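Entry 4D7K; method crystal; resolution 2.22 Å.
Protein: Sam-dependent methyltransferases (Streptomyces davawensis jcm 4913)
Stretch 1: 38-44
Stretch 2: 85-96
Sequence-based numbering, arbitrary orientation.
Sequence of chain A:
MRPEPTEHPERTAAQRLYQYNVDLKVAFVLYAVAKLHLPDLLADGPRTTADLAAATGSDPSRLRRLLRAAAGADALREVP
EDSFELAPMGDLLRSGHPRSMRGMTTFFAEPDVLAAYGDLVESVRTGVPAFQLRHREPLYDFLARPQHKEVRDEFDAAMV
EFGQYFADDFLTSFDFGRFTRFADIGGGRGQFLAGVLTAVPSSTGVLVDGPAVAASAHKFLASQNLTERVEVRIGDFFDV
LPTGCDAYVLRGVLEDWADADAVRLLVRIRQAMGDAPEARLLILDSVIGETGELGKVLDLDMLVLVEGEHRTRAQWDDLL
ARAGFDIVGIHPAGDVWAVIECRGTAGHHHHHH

Stretch 1, residues 38-44: LPDLLAD
Stretch 2 85-96: ELAPMGDLLRSG

Two waters do most of the polar bonding between these stretches; the sole direct hydrogen bond, from Ser95 N to Asp40 OD1 at 3.4 Å, is weak. Water 1 donates to Asp40 OD2 (2.6 Å) and to Leu93 O (2.7 Å). Water 2 donates to Leu42 O (2.7 Å) and accepts from Leu86 N (2.8 Å), so two backbone groups too far apart to bond directly are both satisfied.

Residues 38-41 are helical (phi/psi near -65/-35), and Leu42 leaves the helix at -102/7. The second stretch starts as strand at Glu85 (-143/175) and Leu86 (-77/126), passes through a weakly bonded helix at about 88-91, then makes a type I beta turn from Asp91 to Arg94 before Ser95 (-61/-37) and Gly96 (-87/8). In register, Pro39 CA lies 5.5 Å from Arg94 CA, and Leu42 CA 6.0 Å from Glu85 CA.

Pro39, C-gamma exo, points toward the other stretch. Its compact apolar ring fits closely: Pro39 CB is 3.6 Å from Gly90 O and 3.7 Å from Arg94 CG, while Pro39 CG is 4.0 Å from Leu93 CB. Leu86 (m, t) supplies a branched end that extends this apolar patch, with CD2 4.1 Å from Pro39 CB and CG 4.0 Å from Leu42 CB. Leu42 (m, t) also points toward its partner. Gly90 has no side chain; an ideal CB would be crowded by Leu86 CD2 at 3.4 Å.

Arg94 (m, t, m, chi4 111°) serves both chemistries. Its aliphatic part packs on stretch 1, with Arg94 CD 3.9 Å from the small Ala43 CB, while Arg94 NE forms a hydrogen-bonded salt bridge with Asp91 OD1 at 2.9 Å; Asp91 is t, with chi2 41°. Asp40 (m, chi2 -88°) is partly exposed, and a carboxylate suits it here because OD1 accepts the weak bond from Ser95 N while OD2 accepts from water 1.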

ATOM      1  N   LEU A  38     -19.896   1.016   4.666  1.00 34.38           N
ATOM      2  CA  LEU A  38     -20.482  -0.059   3.874  1.00 34.78           C
ATOM      3  C   LEU A  38     -20.513  -1.412   4.597  1.00 33.23           C
ATOM      4  O   LEU A  38     -21.502  -2.134   4.473  1.00 37.29           O
ATOM      5  CB  LEU A  38     -19.739  -0.196   2.543  1.00 32.16           C
ATOM      6  CG  LEU A  38     -19.969   0.985   1.601  1.00 30.57           C
ATOM      7  CD1 LEU A  38     -19.101   0.888   0.361  1.00 36.82           C
ATOM      8  CD2 LEU A  38     -21.431   1.064   1.215  1.00 29.52           C
ATOM      9  N   PRO A  39     -19.448  -1.769   5.351  1.00 30.44           N
ATOM     10  CA  PRO A  39     -19.566  -3.056   6.048  1.00 26.86           C
ATOM     11  C   PRO A  39     -20.710  -3.073   7.047  1.00 34.23           C
ATOM     12  O   PRO A  39     -21.405  -4.080   7.170  1.00 33.49           O
ATOM     13  CB  PRO A  39     -18.227  -3.188   6.777  1.00 25.29           C
ATOM     14  CG  PRO A  39     -17.291  -2.314   6.025  1.00 30.23           C
ATOM     15  CD  PRO A  39     -18.123  -1.160   5.574  1.00 28.30           C
ATOM     16  N   ASP A  40     -20.894  -1.959   7.748  1.00 32.32           N
ATOM     17  CA  ASP A  40     -21.941  -1.841   8.750  1.00 29.41           C
ATOM     18  C   ASP A  40     -23.327  -1.805   8.097  1.00 31.77           C
ATOM     19  O   ASP A  40     -24.299  -2.346   8.633  1.00 29.51           O
ATOM     20  CB  ASP A  40     -21.704  -0.590   9.604  1.00 39.25           C
ATOM     21  CG  ASP A  40     -20.296  -0.546  10.193  1.00 39.80           C
ATOM     22  OD1 ASP A  40     -20.091  -1.094  11.296  1.00 43.50           O
ATOM     23  OD2 ASP A  40     -19.392   0.028   9.550  1.00 45.15           O
ATOM     24  N   LEU A  41     -23.411  -1.176   6.929  1.00 26.15           N
ATOM     25  CA  LEU A  41     -24.655  -1.141   6.169  1.00 29.62           C
ATOM     26  C   LEU A  41     -25.018  -2.531   5.640  1.00 32.20           C
ATOM     27  O   LEU A  41     -26.180  -2.816   5.378  1.00 40.41           O
ATOM     28  CB  LEU A  41     -24.552  -0.146   5.006  1.00 23.94           C
ATOM     29  CG  LEU A  41     -24.627   1.352   5.314  1.00 33.55           C
ATOM     30  CD1 LEU A  41     -24.213   2.158   4.095  1.00 24.20           C
ATOM     31  CD2 LEU A  41     -26.031   1.739   5.761  1.00 25.50           C
ATOM     32  N   LEU A  42     -24.018  -3.393   5.484  1.00 35.63           N
ATOM     33  CA  LEU A  42     -24.250  -4.734   4.957  1.00 29.94           C
ATOM     34  C   LEU A  42     -24.268  -5.787   6.067  1.00 39.06           C
ATOM     35  O   LEU A  42     -24.336  -6.988   5.796  1.00 39.80           O
ATOM     36  CB  LEU A  42     -23.182  -5.082   3.921  1.00 28.01           C
ATOM     37  CG  LEU A  42     -23.189  -4.295   2.607  1.00 30.40           C
ATOM     38  CD1 LEU A  42     -21.874  -4.494   1.849  1.00 21.58           C
ATOM     39  CD2 LEU A  42     -24.362  -4.730   1.749  1.00 33.96           C
ATOM     40  N   ALA A  43     -24.224  -5.330   7.315  1.00 33.28           N
ATOM     41  CA  ALA A  43     -24.097  -6.221   8.467  1.00 32.08           C
ATOM     42  C   ALA A  43     -25.236  -7.227   8.600  1.00 36.17           C
ATOM     43  O   ALA A  43     -25.059  -8.277   9.214  1.00 39.83           O
ATOM     44  CB  ALA A  43     -23.992  -5.404   9.748  1.00 37.19           C
ATOM     45  N   ASP A  44     -26.399  -6.910   8.040  1.00 32.97           N
ATOM     46  CA  ASP A  44     -27.573  -7.757   8.232  1.00 37.52           C
ATOM     47  C   ASP A  44     -28.037  -8.455   6.957  1.00 39.00           C
ATOM     48  O   ASP A  44     -29.094  -9.080   6.948  1.00 41.54           O
ATOM     49  CB  ASP A  44     -28.728  -6.934   8.812  1.00 35.79           C
ATOM     50  CG  ASP A  44     -28.477  -6.508  10.245  1.00 52.51           C
ATOM     51  OD1 ASP A  44     -27.522  -7.026  10.862  1.00 55.50           O
ATOM     52  OD2 ASP A  44     -29.241  -5.664  10.762  1.00 61.35           O
ATOM     53  N   GLU A  85     -22.677  -8.263  -0.694  1.00 38.35           N
ATOM     54  CA  GLU A  85     -22.751  -8.687   0.694  1.00 34.61           C
ATOM     55  C   GLU A  85     -21.345  -8.879   1.242  1.00 30.96           C
ATOM     56  O   GLU A  85     -20.369  -8.768   0.506  1.00 37.95           O
ATOM     57  CB  GLU A  85     -23.577  -9.968   0.839  1.00 36.28           C
ATOM     58  CG  GLU A  85     -22.955 -11.224   0.257  1.00 39.02           C
ATOM     59  CD  GLU A  85     -23.850 -12.441   0.450  1.00 49.19           C
ATOM     60  OE1 GLU A  85     -25.062 -12.240   0.677  1.00 44.58           O
ATOM     61  OE2 GLU A  85     -23.353 -13.588   0.382  1.00 47.91           O
ATOM     62  N   LEU A  86     -21.250  -9.163   2.535  1.00 33.98           N
ATOM     63  CA  LEU A  86     -19.963  -9.256   3.214  1.00 35.68           C
ATOM     64  C   LEU A  86     -19.203 -10.548   2.934  1.00 32.88           C
ATOM     65  O   LEU A  86     -19.730 -11.639   3.126  1.00 38.09           O
ATOM     66  CB  LEU A  86     -20.164  -9.121   4.724  1.00 30.43           C
ATOM     67  CG  LEU A  86     -20.441  -7.719   5.266  1.00 39.05           C
ATOM     68  CD1 LEU A  86     -20.762  -7.789   6.747  1.00 32.96           C
ATOM     69  CD2 LEU A  86     -19.247  -6.802   5.013  1.00 34.17           C
ATOM     70  N   ALA A  87     -17.956 -10.413   2.493  1.00 31.62           N
ATOM     71  CA  ALA A  87     -17.006 -11.523   2.520  1.00 31.87           C
ATOM     72  C   ALA A  87     -16.319 -11.491   3.891  1.00 37.77           C
ATOM     73  O   ALA A  87     -16.422 -10.486   4.594  1.00 43.38           O
ATOM     74  CB  ALA A  87     -15.990 -11.401   1.376  1.00 29.98           C
ATOM     75  N   PRO A  88     -15.631 -12.580   4.287  1.00 37.07           N
ATOM     76  CA  PRO A  88     -14.982 -12.602   5.609  1.00 42.60           C
ATOM     77  C   PRO A  88     -14.088 -11.393   5.936  1.00 41.95           C
ATOM     78  O   PRO A  88     -14.126 -10.910   7.066  1.00 42.99           O
ATOM     79  CB  PRO A  88     -14.142 -13.881   5.553  1.00 37.22           C
ATOM     80  CG  PRO A  88     -14.936 -14.790   4.665  1.00 37.45           C
ATOM     81  CD  PRO A  88     -15.543 -13.891   3.613  1.00 35.60           C
ATOM     82  N   MET A  89     -13.305 -10.911   4.975  1.00 31.63           N
ATOM     83  CA  MET A  89     -12.384  -9.812   5.244  1.00 31.64           C
ATOM     84  C   MET A  89     -13.133  -8.497   5.494  1.00 35.83           C
ATOM     85  O   MET A  89     -12.741  -7.700   6.349  1.00 35.04           O
ATOM     86  CB  MET A  89     -11.394  -9.657   4.083  1.00 34.46           C
ATOM     87  CG  MET A  89     -10.133  -8.890   4.435  1.00 39.90           C
ATOM     88  SD  MET A  89      -8.887  -8.899   3.121  1.00 45.08           S
ATOM     89  CE  MET A  89      -9.658  -7.805   1.934  1.00 43.82           C
ATOM     90  N   GLY A  90     -14.215  -8.274   4.754  1.00 33.90           N
ATOM     91  CA  GLY A  90     -15.039  -7.093   4.956  1.00 33.02           C
ATOM     92  C   GLY A  90     -15.740  -7.098   6.304  1.00 36.33           C
ATOM     93  O   GLY A  90     -15.993  -6.043   6.898  1.00 34.59           O
ATOM     94  N   ASP A  91     -16.049  -8.297   6.788  1.00 31.41           N
ATOM     95  CA  ASP A  91     -16.702  -8.468   8.082  1.00 38.57           C
ATOM     96  C   ASP A  91     -15.849  -7.887   9.213  1.00 42.55           C
ATOM     97  O   ASP A  91     -16.373  -7.308  10.164  1.00 37.44           O
ATOM     98  CB  ASP A  91     -16.989  -9.954   8.333  1.00 27.17           C
ATOM     99  CG  ASP A  91     -18.006 -10.177   9.442  1.00 43.55           C
ATOM    100  OD1 ASP A  91     -19.004  -9.428   9.507  1.00 52.26           O
ATOM    101  OD2 ASP A  91     -17.806 -11.104  10.254  1.00 47.57           O
ATOM    102  N   LEU A  92     -14.531  -8.029   9.097  1.00 40.60           N
ATOM    103  CA  LEU A  92     -13.611  -7.528  10.115  1.00 35.85           C
ATOM    104  C   LEU A  92     -13.472  -6.007  10.076  1.00 34.75           C
ATOM    105  O   LEU A  92     -12.836  -5.412  10.947  1.00 28.53           O
ATOM    106  CB  LEU A  92     -12.233  -8.170   9.951  1.00 35.50           C
ATOM    107  CG  LEU A  92     -12.153  -9.686  10.113  1.00 37.08           C
ATOM    108  CD1 LEU A  92     -10.740 -10.181   9.819  1.00 37.37           C
ATOM    109  CD2 LEU A  92     -12.601 -10.099  11.508  1.00 35.17           C
ATOM    110  N   LEU A  93     -14.055  -5.382   9.060  1.00 27.09           N
ATOM    111  CA  LEU A  93     -13.988  -3.937   8.933  1.00 28.72           C
ATOM    112  C   LEU A  93     -15.242  -3.290   9.514  1.00 34.13           C
ATOM    113  O   LEU A  93     -15.456  -2.089   9.361  1.00 40.44           O
ATOM    114  CB  LEU A  93     -13.785  -3.527   7.471  1.00 21.81           C
ATOM    115  CG  LEU A  93     -12.453  -3.967   6.853  1.00 26.99           C
ATOM    116  CD1 LEU A  93     -12.315  -3.494   5.415  1.00 24.29           C
ATOM    117  CD2 LEU A  93     -11.287  -3.466   7.681  1.00 29.09           C
ATOM    118  N   ARG A  94     -16.066  -4.090  10.184  1.00 33.83           N
ATOM    119  CA  ARG A  94     -17.178  -3.547  10.962  1.00 36.16           C
ATOM    120  C   ARG A  94     -16.668  -3.085  12.316  1.00 41.11           C
ATOM    121  O   ARG A  94     -15.850  -3.758  12.937  1.00 48.64           O
ATOM    122  CB  ARG A  94     -18.294  -4.578  11.163  1.00 38.61           C
ATOM    123  CG  ARG A  94     -19.015  -5.008   9.906  1.00 35.57           C
ATOM    124  CD  ARG A  94     -20.187  -5.932  10.234  1.00 44.90           C
ATOM    125  NE  ARG A  94     -19.792  -7.098  11.023  1.00 41.25           N
ATOM    126  CZ  ARG A  94     -20.131  -7.296  12.295  1.00 51.50           C
ATOM    127  NH1 ARG A  94     -20.875  -6.403  12.937  1.00 45.93           N
ATOM    128  NH2 ARG A  94     -19.725  -8.390  12.928  1.00 51.30           N
ATOM    129  N   SER A  95     -17.161  -1.940  12.772  1.00 51.94           N
ATOM    130  CA  SER A  95     -16.800  -1.425  14.084  1.00 53.33           C
ATOM    131  C   SER A  95     -17.220  -2.398  15.183  1.00 50.69           C
ATOM    132  O   SER A  95     -16.505  -2.585  16.168  1.00 49.78           O
ATOM    133  CB  SER A  95     -17.450  -0.059  14.312  1.00 58.19           C
ATOM    134  OG  SER A  95     -17.486   0.695  13.110  1.00 51.68           O
ATOM    135  N   GLY A  96     -18.374  -3.033  14.994  1.00 52.23           N
ATOM    136  CA  GLY A  96     -18.959  -3.883  16.015  1.00 52.27           C
ATOM    137  C   GLY A  96     -18.514  -5.335  16.026  1.00 52.52           C
ATOM    138  O   GLY A  96     -19.068  -6.147  16.767  1.00 55.97           O
TER
HETATM  139  O   HOH W   1     -16.988   0.068   8.635  1.00 34.27           O
HETATM  140  O   HOH W   2     -23.608  -8.950   4.062  1.00 34.47           O